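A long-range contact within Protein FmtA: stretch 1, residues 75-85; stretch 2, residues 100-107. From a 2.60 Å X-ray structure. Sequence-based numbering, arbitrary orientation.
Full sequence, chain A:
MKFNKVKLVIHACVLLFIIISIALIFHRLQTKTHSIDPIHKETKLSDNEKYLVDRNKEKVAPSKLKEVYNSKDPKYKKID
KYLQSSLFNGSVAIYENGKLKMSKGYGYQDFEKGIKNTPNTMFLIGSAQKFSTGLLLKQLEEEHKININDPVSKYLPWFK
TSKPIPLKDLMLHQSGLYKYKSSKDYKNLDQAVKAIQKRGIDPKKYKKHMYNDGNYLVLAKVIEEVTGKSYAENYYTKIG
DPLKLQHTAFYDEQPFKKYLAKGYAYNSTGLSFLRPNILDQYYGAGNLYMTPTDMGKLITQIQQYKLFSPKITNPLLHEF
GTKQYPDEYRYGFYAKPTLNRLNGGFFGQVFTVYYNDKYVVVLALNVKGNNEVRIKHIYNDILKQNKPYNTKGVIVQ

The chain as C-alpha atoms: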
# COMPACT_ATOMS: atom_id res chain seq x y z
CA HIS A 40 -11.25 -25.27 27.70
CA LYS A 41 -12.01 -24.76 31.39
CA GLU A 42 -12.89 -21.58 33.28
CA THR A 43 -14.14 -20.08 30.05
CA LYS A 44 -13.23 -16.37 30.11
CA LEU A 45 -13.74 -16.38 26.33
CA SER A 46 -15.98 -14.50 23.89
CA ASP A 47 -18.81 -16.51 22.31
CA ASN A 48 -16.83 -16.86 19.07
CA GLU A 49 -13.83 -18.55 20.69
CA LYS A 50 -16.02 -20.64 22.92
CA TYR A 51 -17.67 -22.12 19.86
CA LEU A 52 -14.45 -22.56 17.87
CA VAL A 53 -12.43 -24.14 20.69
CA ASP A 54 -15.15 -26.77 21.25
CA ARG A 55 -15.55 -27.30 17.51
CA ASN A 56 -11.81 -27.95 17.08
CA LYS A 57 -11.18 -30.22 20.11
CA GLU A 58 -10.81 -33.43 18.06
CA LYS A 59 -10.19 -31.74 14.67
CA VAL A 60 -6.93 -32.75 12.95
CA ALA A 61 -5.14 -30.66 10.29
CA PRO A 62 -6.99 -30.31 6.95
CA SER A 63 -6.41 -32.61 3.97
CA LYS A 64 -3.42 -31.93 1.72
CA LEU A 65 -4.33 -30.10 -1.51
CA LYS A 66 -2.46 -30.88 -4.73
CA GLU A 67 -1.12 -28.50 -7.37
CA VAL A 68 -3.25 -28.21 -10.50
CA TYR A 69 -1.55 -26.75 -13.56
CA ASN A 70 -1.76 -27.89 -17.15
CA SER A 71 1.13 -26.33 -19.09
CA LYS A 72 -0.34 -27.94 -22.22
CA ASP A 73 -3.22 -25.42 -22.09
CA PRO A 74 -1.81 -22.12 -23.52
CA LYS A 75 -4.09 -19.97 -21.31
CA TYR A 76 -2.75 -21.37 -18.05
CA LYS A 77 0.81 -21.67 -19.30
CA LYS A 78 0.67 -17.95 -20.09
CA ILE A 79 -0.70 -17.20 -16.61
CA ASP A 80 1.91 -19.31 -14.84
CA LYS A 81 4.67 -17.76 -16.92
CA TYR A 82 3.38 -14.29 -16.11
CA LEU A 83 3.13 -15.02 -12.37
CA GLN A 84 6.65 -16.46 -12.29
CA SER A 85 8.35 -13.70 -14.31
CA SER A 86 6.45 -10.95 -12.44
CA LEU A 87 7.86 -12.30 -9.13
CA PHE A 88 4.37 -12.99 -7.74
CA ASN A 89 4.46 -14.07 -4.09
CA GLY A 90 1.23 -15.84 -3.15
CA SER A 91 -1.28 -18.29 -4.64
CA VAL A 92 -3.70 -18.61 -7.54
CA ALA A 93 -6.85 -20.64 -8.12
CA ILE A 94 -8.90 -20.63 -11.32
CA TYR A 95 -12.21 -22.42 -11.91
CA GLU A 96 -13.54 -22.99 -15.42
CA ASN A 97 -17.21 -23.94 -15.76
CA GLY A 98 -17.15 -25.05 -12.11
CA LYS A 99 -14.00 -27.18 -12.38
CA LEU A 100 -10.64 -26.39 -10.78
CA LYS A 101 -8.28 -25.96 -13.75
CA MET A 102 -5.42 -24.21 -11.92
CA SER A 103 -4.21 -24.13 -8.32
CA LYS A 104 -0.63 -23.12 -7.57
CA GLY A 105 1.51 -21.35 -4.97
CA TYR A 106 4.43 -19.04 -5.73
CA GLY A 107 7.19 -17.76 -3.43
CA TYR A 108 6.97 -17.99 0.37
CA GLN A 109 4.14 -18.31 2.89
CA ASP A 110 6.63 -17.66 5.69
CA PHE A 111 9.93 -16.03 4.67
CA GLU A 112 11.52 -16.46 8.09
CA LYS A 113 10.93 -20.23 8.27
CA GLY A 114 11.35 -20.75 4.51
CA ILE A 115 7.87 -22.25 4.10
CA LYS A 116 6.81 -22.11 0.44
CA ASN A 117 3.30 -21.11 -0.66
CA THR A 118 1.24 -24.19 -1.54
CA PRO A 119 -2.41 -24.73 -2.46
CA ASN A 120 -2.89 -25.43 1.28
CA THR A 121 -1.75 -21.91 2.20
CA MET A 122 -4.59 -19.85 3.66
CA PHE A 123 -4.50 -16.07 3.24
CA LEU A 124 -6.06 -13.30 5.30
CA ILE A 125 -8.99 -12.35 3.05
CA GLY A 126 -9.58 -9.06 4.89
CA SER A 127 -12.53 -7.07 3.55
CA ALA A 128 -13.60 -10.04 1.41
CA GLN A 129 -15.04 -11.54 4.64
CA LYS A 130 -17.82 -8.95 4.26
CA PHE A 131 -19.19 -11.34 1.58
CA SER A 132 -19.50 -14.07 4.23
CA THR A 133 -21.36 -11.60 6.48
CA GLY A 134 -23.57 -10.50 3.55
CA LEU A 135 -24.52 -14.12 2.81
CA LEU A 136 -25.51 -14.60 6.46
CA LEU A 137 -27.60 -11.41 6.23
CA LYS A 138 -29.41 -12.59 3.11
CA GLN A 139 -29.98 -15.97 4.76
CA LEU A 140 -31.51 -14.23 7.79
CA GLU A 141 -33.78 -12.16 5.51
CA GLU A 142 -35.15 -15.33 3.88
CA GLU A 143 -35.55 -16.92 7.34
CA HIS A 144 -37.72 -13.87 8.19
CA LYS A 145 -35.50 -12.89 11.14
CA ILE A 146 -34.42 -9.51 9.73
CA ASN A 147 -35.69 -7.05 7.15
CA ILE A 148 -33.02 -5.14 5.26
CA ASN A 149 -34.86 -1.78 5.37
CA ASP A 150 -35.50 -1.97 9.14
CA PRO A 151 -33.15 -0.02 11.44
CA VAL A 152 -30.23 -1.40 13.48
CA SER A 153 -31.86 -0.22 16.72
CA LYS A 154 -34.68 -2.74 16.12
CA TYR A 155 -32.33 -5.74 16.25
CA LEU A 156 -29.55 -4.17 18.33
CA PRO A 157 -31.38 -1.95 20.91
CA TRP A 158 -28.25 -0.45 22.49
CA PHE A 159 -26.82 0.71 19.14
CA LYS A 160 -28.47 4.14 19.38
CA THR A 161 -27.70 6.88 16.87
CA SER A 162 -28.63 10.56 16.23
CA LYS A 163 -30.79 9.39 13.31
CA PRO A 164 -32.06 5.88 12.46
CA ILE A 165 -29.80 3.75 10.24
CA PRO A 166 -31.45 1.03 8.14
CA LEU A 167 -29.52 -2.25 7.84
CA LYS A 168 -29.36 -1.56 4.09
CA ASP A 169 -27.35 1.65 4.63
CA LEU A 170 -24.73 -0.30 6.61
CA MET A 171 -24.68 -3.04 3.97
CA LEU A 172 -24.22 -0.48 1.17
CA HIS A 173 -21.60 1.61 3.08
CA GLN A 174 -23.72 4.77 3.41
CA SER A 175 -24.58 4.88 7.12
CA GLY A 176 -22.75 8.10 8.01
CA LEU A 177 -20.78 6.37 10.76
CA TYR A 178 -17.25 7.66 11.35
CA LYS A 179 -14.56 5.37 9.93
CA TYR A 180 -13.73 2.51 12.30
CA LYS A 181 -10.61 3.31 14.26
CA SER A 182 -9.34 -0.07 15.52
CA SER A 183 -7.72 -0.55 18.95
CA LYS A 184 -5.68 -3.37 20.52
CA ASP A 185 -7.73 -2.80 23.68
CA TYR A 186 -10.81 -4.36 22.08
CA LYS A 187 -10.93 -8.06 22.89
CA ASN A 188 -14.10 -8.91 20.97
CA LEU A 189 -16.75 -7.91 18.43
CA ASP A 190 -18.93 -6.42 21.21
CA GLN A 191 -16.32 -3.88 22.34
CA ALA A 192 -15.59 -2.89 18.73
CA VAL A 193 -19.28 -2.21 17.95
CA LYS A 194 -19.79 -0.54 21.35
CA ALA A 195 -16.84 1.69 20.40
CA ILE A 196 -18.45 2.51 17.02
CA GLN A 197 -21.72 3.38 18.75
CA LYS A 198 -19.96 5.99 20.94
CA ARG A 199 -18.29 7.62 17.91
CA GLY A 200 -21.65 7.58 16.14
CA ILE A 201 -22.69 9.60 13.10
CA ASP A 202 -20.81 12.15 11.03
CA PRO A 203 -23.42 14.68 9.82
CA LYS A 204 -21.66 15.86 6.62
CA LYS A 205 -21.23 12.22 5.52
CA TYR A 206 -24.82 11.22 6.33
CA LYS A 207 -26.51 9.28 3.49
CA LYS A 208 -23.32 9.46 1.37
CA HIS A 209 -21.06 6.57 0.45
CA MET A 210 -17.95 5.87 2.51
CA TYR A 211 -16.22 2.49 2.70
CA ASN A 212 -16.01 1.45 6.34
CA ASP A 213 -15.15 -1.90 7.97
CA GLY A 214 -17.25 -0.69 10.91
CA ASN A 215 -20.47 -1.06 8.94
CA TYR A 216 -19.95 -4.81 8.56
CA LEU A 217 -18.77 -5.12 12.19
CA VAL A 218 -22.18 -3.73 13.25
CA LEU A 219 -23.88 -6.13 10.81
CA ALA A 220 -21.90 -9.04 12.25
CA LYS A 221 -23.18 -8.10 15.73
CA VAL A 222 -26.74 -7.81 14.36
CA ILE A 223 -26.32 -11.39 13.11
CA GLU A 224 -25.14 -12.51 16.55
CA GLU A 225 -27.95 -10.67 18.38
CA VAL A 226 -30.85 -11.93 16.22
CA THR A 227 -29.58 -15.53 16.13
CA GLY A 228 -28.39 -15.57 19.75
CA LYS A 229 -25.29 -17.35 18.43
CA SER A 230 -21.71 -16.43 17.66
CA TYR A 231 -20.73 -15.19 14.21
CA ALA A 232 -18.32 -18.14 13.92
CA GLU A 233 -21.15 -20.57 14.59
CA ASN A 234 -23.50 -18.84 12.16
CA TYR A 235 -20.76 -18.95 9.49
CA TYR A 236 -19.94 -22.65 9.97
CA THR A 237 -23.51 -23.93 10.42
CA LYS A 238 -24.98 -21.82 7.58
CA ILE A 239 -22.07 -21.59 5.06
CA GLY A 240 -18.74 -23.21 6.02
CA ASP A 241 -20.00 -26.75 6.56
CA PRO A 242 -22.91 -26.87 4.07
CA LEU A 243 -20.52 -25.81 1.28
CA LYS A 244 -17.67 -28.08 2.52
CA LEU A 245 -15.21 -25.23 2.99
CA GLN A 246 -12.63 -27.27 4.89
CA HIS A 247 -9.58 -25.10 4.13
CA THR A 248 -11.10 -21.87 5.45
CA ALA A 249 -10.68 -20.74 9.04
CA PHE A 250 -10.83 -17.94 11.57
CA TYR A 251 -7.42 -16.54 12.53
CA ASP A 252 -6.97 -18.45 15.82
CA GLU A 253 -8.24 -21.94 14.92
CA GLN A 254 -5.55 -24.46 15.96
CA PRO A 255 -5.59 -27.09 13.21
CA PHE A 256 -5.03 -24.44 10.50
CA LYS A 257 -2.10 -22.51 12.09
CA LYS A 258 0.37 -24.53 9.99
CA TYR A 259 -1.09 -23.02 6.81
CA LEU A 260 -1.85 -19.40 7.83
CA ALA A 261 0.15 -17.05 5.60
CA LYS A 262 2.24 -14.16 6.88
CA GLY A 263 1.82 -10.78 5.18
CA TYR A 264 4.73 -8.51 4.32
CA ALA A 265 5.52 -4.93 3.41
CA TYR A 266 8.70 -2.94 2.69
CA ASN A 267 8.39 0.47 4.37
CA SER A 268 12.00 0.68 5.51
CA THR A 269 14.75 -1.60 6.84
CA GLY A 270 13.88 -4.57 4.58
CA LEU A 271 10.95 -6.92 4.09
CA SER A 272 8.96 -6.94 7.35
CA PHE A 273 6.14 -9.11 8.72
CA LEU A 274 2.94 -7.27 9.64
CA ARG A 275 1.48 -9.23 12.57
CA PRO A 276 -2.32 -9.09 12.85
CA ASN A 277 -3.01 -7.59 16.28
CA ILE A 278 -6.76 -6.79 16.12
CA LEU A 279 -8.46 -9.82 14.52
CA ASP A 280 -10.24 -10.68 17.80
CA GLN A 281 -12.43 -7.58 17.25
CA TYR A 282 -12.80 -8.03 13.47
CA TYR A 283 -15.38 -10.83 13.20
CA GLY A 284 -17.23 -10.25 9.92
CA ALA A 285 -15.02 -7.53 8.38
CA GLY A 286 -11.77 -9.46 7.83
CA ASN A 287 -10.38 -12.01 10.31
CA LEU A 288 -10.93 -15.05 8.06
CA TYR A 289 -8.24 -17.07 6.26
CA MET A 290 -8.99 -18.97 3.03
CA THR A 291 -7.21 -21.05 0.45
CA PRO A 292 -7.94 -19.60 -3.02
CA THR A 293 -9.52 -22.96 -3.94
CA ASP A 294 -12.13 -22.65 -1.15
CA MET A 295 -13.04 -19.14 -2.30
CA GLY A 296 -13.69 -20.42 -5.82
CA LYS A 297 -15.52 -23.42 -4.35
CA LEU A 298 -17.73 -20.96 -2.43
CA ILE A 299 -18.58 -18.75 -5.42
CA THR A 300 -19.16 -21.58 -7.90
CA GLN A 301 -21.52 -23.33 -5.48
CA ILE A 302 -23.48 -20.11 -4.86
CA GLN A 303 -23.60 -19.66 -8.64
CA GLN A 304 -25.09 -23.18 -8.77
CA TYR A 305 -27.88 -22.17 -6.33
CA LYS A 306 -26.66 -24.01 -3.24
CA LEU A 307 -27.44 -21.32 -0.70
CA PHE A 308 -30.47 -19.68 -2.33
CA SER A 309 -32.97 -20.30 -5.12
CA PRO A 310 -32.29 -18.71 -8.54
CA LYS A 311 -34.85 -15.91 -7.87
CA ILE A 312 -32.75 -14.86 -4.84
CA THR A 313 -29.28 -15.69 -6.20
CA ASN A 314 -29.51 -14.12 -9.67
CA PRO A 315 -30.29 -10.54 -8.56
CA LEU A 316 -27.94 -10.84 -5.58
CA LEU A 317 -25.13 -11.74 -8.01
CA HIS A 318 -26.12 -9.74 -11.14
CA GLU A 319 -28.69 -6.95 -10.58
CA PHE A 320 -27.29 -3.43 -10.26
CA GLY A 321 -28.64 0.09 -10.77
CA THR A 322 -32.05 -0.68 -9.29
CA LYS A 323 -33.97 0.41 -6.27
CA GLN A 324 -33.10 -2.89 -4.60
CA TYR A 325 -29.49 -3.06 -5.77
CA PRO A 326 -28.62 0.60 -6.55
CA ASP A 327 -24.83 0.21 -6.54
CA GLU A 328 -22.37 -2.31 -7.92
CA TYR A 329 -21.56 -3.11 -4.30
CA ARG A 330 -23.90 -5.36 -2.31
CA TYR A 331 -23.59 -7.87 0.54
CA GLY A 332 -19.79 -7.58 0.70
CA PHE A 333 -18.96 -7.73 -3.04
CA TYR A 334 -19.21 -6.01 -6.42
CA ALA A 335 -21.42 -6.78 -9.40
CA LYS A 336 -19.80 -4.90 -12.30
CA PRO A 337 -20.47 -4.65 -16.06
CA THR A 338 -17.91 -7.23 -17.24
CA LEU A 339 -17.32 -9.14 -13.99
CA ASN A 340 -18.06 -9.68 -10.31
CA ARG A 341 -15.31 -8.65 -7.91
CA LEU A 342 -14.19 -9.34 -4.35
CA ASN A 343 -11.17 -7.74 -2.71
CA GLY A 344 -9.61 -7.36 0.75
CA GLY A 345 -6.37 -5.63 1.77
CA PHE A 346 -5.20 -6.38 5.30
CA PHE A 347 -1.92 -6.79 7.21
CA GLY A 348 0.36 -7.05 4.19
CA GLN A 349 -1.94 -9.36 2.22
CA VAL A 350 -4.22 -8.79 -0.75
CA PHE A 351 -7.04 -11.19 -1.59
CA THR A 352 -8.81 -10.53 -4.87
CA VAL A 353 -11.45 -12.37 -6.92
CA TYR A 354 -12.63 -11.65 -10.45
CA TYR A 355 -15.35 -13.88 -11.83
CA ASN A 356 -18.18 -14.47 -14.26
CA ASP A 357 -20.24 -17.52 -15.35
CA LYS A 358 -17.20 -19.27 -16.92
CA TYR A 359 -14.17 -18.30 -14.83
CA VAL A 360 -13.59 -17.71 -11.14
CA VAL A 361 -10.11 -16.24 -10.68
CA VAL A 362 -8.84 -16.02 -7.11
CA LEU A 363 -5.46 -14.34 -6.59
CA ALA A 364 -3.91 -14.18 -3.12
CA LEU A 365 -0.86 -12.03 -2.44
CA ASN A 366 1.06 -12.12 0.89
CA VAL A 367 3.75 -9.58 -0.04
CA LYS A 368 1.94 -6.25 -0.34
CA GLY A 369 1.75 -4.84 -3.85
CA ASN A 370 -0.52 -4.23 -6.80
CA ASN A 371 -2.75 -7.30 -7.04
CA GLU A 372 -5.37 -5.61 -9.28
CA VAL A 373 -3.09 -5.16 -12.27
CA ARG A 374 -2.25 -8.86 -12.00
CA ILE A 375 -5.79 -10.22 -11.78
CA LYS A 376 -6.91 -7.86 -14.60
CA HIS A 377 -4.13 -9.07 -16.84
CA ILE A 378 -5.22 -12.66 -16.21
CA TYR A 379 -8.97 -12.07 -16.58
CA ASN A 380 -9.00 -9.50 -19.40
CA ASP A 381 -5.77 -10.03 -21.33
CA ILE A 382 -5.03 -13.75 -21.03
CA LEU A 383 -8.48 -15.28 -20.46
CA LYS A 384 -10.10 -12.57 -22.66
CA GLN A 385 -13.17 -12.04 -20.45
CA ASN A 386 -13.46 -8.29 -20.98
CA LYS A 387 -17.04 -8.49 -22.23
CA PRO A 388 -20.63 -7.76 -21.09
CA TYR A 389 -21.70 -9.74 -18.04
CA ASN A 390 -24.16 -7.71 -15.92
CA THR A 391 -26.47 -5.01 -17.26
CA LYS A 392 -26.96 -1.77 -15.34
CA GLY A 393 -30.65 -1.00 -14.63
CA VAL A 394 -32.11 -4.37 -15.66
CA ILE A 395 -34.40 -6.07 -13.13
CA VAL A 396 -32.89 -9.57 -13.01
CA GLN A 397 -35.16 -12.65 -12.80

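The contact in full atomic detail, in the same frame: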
# COMPACT_ATOMS: atom_id res chain seq x y z
N LYS A 75 -3.56 -20.96 -22.26
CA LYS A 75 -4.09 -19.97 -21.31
C LYS A 75 -3.33 -20.00 -20.00
O LYS A 75 -2.81 -18.99 -19.54
CB LYS A 75 -5.54 -20.26 -20.96
CG LYS A 75 -6.55 -20.06 -22.07
CD LYS A 75 -7.97 -20.32 -21.58
CE LYS A 75 -8.09 -21.57 -20.71
NZ LYS A 75 -9.48 -22.07 -20.61
N TYR A 76 -3.29 -21.18 -19.39
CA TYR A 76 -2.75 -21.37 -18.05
C TYR A 76 -1.23 -21.33 -18.04
O TYR A 76 -0.63 -20.90 -17.06
CB TYR A 76 -3.26 -22.68 -17.44
CG TYR A 76 -4.76 -22.68 -17.28
CD1 TYR A 76 -5.38 -21.78 -16.43
CD2 TYR A 76 -5.55 -23.57 -17.99
CE1 TYR A 76 -6.76 -21.76 -16.29
CE2 TYR A 76 -6.93 -23.57 -17.85
CZ TYR A 76 -7.52 -22.66 -17.00
OH TYR A 76 -8.89 -22.64 -16.86
N LYS A 77 -0.63 -21.78 -19.14
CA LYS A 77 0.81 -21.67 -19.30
C LYS A 77 1.23 -20.20 -19.29
O LYS A 77 2.23 -19.82 -18.68
CB LYS A 77 1.26 -22.33 -20.59
CG LYS A 77 2.77 -22.31 -20.77
CD LYS A 77 3.22 -23.19 -21.92
CE LYS A 77 4.72 -23.04 -22.16
NZ LYS A 77 5.52 -23.13 -20.90
N LYS A 78 0.44 -19.38 -19.98
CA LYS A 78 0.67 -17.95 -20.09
C LYS A 78 0.54 -17.29 -18.72
O LYS A 78 1.31 -16.41 -18.38
CB LYS A 78 -0.35 -17.34 -21.07
CG LYS A 78 0.17 -16.21 -21.94
CD LYS A 78 -0.95 -15.68 -22.84
CE LYS A 78 -0.56 -15.54 -24.33
NZ LYS A 78 0.08 -14.25 -24.71
N ILE A 79 -0.44 -17.74 -17.95
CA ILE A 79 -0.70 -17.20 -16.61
C ILE A 79 0.46 -17.56 -15.69
O ILE A 79 1.03 -16.69 -15.03
CB ILE A 79 -2.02 -17.76 -16.02
CG1 ILE A 79 -3.23 -17.22 -16.80
CG2 ILE A 79 -2.16 -17.38 -14.55
CD1 ILE A 79 -4.51 -18.02 -16.62
N ASP A 80 0.81 -18.84 -15.65
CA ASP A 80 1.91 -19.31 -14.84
C ASP A 80 3.19 -18.55 -15.16
O ASP A 80 3.91 -18.08 -14.27
CB ASP A 80 2.12 -20.81 -15.06
CG ASP A 80 3.29 -21.36 -14.29
OD1 ASP A 80 3.22 -21.47 -13.05
OD2 ASP A 80 4.30 -21.66 -14.95
N LYS A 81 3.47 -18.44 -16.45
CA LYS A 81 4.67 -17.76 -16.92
C LYS A 81 4.68 -16.31 -16.47
O LYS A 81 5.71 -15.77 -16.08
CB LYS A 81 4.75 -17.85 -18.44
CG LYS A 81 6.06 -17.35 -19.00
CD LYS A 81 6.20 -17.77 -20.46
CE LYS A 81 7.64 -17.63 -20.94
NZ LYS A 81 8.58 -18.60 -20.29
N TYR A 82 3.52 -15.67 -16.55
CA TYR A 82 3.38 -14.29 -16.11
C TYR A 82 3.63 -14.19 -14.61
O TYR A 82 4.40 -13.35 -14.17
CB TYR A 82 2.00 -13.73 -16.45
CG TYR A 82 1.65 -12.55 -15.61
CD1 TYR A 82 2.40 -11.39 -15.68
CD2 TYR A 82 0.59 -12.59 -14.72
CE1 TYR A 82 2.12 -10.30 -14.89
CE2 TYR A 82 0.27 -11.50 -13.93
CZ TYR A 82 1.05 -10.36 -14.01
OH TYR A 82 0.73 -9.28 -13.23
N LEU A 83 2.98 -15.05 -13.83
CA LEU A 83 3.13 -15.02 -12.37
C LEU A 83 4.56 -15.28 -11.93
O LEU A 83 5.03 -14.66 -10.98
CB LEU A 83 2.19 -16.03 -11.70
CG LEU A 83 0.70 -15.72 -11.80
CD1 LEU A 83 -0.09 -16.81 -11.11
CD2 LEU A 83 0.38 -14.35 -11.21
N GLN A 84 5.25 -16.19 -12.61
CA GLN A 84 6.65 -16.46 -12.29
C GLN A 84 7.54 -15.27 -12.64
O GLN A 84 8.30 -14.79 -11.80
CB GLN A 84 7.14 -17.71 -13.00
CG GLN A 84 6.57 -19.00 -12.47
CD GLN A 84 7.37 -20.22 -12.92
OE1 GLN A 84 8.61 -20.16 -13.10
NE2 GLN A 84 6.68 -21.34 -13.12
N SER A 85 7.46 -14.78 -13.87
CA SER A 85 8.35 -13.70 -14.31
C SER A 85 8.02 -12.34 -13.69
O SER A 85 8.87 -11.45 -13.67
CB SER A 85 8.38 -13.61 -15.84
OG SER A 85 7.09 -13.39 -16.35
N LEU A 100 -11.94 -26.95 -11.12
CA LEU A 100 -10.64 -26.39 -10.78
C LEU A 100 -9.64 -26.75 -11.87
O LEU A 100 -9.27 -27.90 -11.99
CB LEU A 100 -10.17 -26.92 -9.43
CG LEU A 100 -8.84 -26.41 -8.87
CD1 LEU A 100 -8.92 -24.93 -8.53
CD2 LEU A 100 -8.48 -27.19 -7.62
N LYS A 101 -9.23 -25.75 -12.65
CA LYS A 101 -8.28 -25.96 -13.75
C LYS A 101 -6.86 -25.49 -13.40
O LYS A 101 -5.90 -25.85 -14.09
CB LYS A 101 -8.72 -25.21 -15.00
CG LYS A 101 -10.14 -25.49 -15.45
CD LYS A 101 -10.38 -26.92 -15.91
CE LYS A 101 -9.60 -27.23 -17.17
NZ LYS A 101 -10.12 -28.49 -17.78
N MET A 102 -6.73 -24.67 -12.37
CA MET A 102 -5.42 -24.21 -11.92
C MET A 102 -5.43 -23.90 -10.43
O MET A 102 -6.34 -23.25 -9.93
CB MET A 102 -4.98 -22.96 -12.70
CG MET A 102 -3.53 -22.56 -12.45
SD MET A 102 -2.94 -21.28 -13.56
CE MET A 102 -1.22 -21.21 -13.07
N SER A 103 -4.40 -24.37 -9.74
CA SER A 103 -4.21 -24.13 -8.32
C SER A 103 -2.73 -24.25 -8.04
O SER A 103 -2.17 -25.34 -8.16
CB SER A 103 -4.99 -25.14 -7.48
OG SER A 103 -4.87 -24.86 -6.10
N LYS A 104 -2.08 -23.13 -7.70
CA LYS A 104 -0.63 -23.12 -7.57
C LYS A 104 -0.13 -22.00 -6.67
O LYS A 104 -0.65 -20.88 -6.71
CB LYS A 104 0.02 -23.01 -8.96
CG LYS A 104 1.52 -23.19 -8.96
CD LYS A 104 2.06 -23.32 -10.38
CE LYS A 104 3.56 -23.58 -10.37
NZ LYS A 104 4.15 -23.61 -11.74
N GLY A 105 0.87 -22.31 -5.86
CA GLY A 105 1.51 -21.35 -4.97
C GLY A 105 2.84 -20.89 -5.53
O GLY A 105 3.54 -21.65 -6.21
N TYR A 106 3.19 -19.64 -5.26
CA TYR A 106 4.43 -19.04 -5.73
C TYR A 106 5.12 -18.30 -4.58
O TYR A 106 4.46 -17.63 -3.77
CB TYR A 106 4.14 -18.04 -6.85
CG TYR A 106 3.45 -18.61 -8.08
CD1 TYR A 106 2.07 -18.79 -8.12
CD2 TYR A 106 4.19 -18.93 -9.23
CE1 TYR A 106 1.44 -19.29 -9.25
CE2 TYR A 106 3.56 -19.44 -10.37
CZ TYR A 106 2.20 -19.61 -10.38
OH TYR A 106 1.58 -20.09 -11.49
N GLY A 107 6.44 -18.40 -4.51
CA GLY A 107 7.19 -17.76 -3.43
C GLY A 107 6.88 -18.34 -2.05
O GLY A 107 6.52 -19.51 -1.94

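The polar centre of this contact is the carboxylate of Asp80, which reaches from the helix to two side chains of the neighbouring strand. Lys104 NZ donates a hydrogen bond to Asp80 OD1 at 2.7 Å, and because the partners carry opposite charges the pair is also a salt bridge. The same oxygen accepts a second hydrogen bond from the phenol of Tyr106, with Tyr106 OH to Asp80 OD1 likewise 2.7 Å. Asp80 is buried, and its negative charge is balanced by the ammonium of Lys104, while the neutral Tyr106 hydroxyl adds a hydrogen bond to the same oxygen. Its CA-to-CB bond points sideways relative to the strand, but with chi1 in the t well the end of the side chain comes nearer and meets both donors. Lys104 reaches it from the strand with all four chi angles t, a fully extended chain that carries its ammonium group to the carboxylate.

Gln84, one helical turn after Asp80, borders this cluster. Its amide makes a weak hydrogen bond within the helix, Gln84 NE2 to Asp80 OD1 at 3.5 Å, and Gln84 NE2 lies 3.7 Å from Lys104 NZ. The aliphatic part of the same side chain packs at the edge of the Tyr106 ring, with Gln84 CG 3.7 Å from Tyr106 CE2.

Tyr106 therefore joins the polar and apolar parts of the contact. While its hydroxyl is held by Asp80, one ring face is covered by Leu83: Leu83 CB lies 4.0 Å from the centroid of the Tyr106 ring and 18° off the ring normal, a CH-pi arrangement. Leu83 CD1 comes closer to an individual ring atom, 3.5 Å from Tyr106 CE1.

Toward the N-terminal part of the first stretch the packing centres on Met102, whose t, t, t side chain extends from the strand. Its sulfur lies 3.8 Å from Tyr76 CD1 (Met102 SD) and 5.0 Å from the centroid of the Tyr76 ring, an oblique sulfur-aromatic contact at 66° off the normal. Met102 SD also meets Ile79 CG2 at 4.1 Å, and its terminal methyl, Met102 CE, sits 3.9 Å from Asp80 CB. Lys101 contributes through the base of its side chain, with Lys101 CB 3.2 Å from Tyr76 OH, while its end leads away from the helix.

Helix and strand run nearly parallel, 16° apart, with their axes 9.9 Å apart at closest approach. From Met102 onward, alternate strand residues, Met102, Lys104 and Tyr106, point toward the helix, and their CA atoms are in register with those of Tyr76, Asp80 and Gln84, spaced four residues apart.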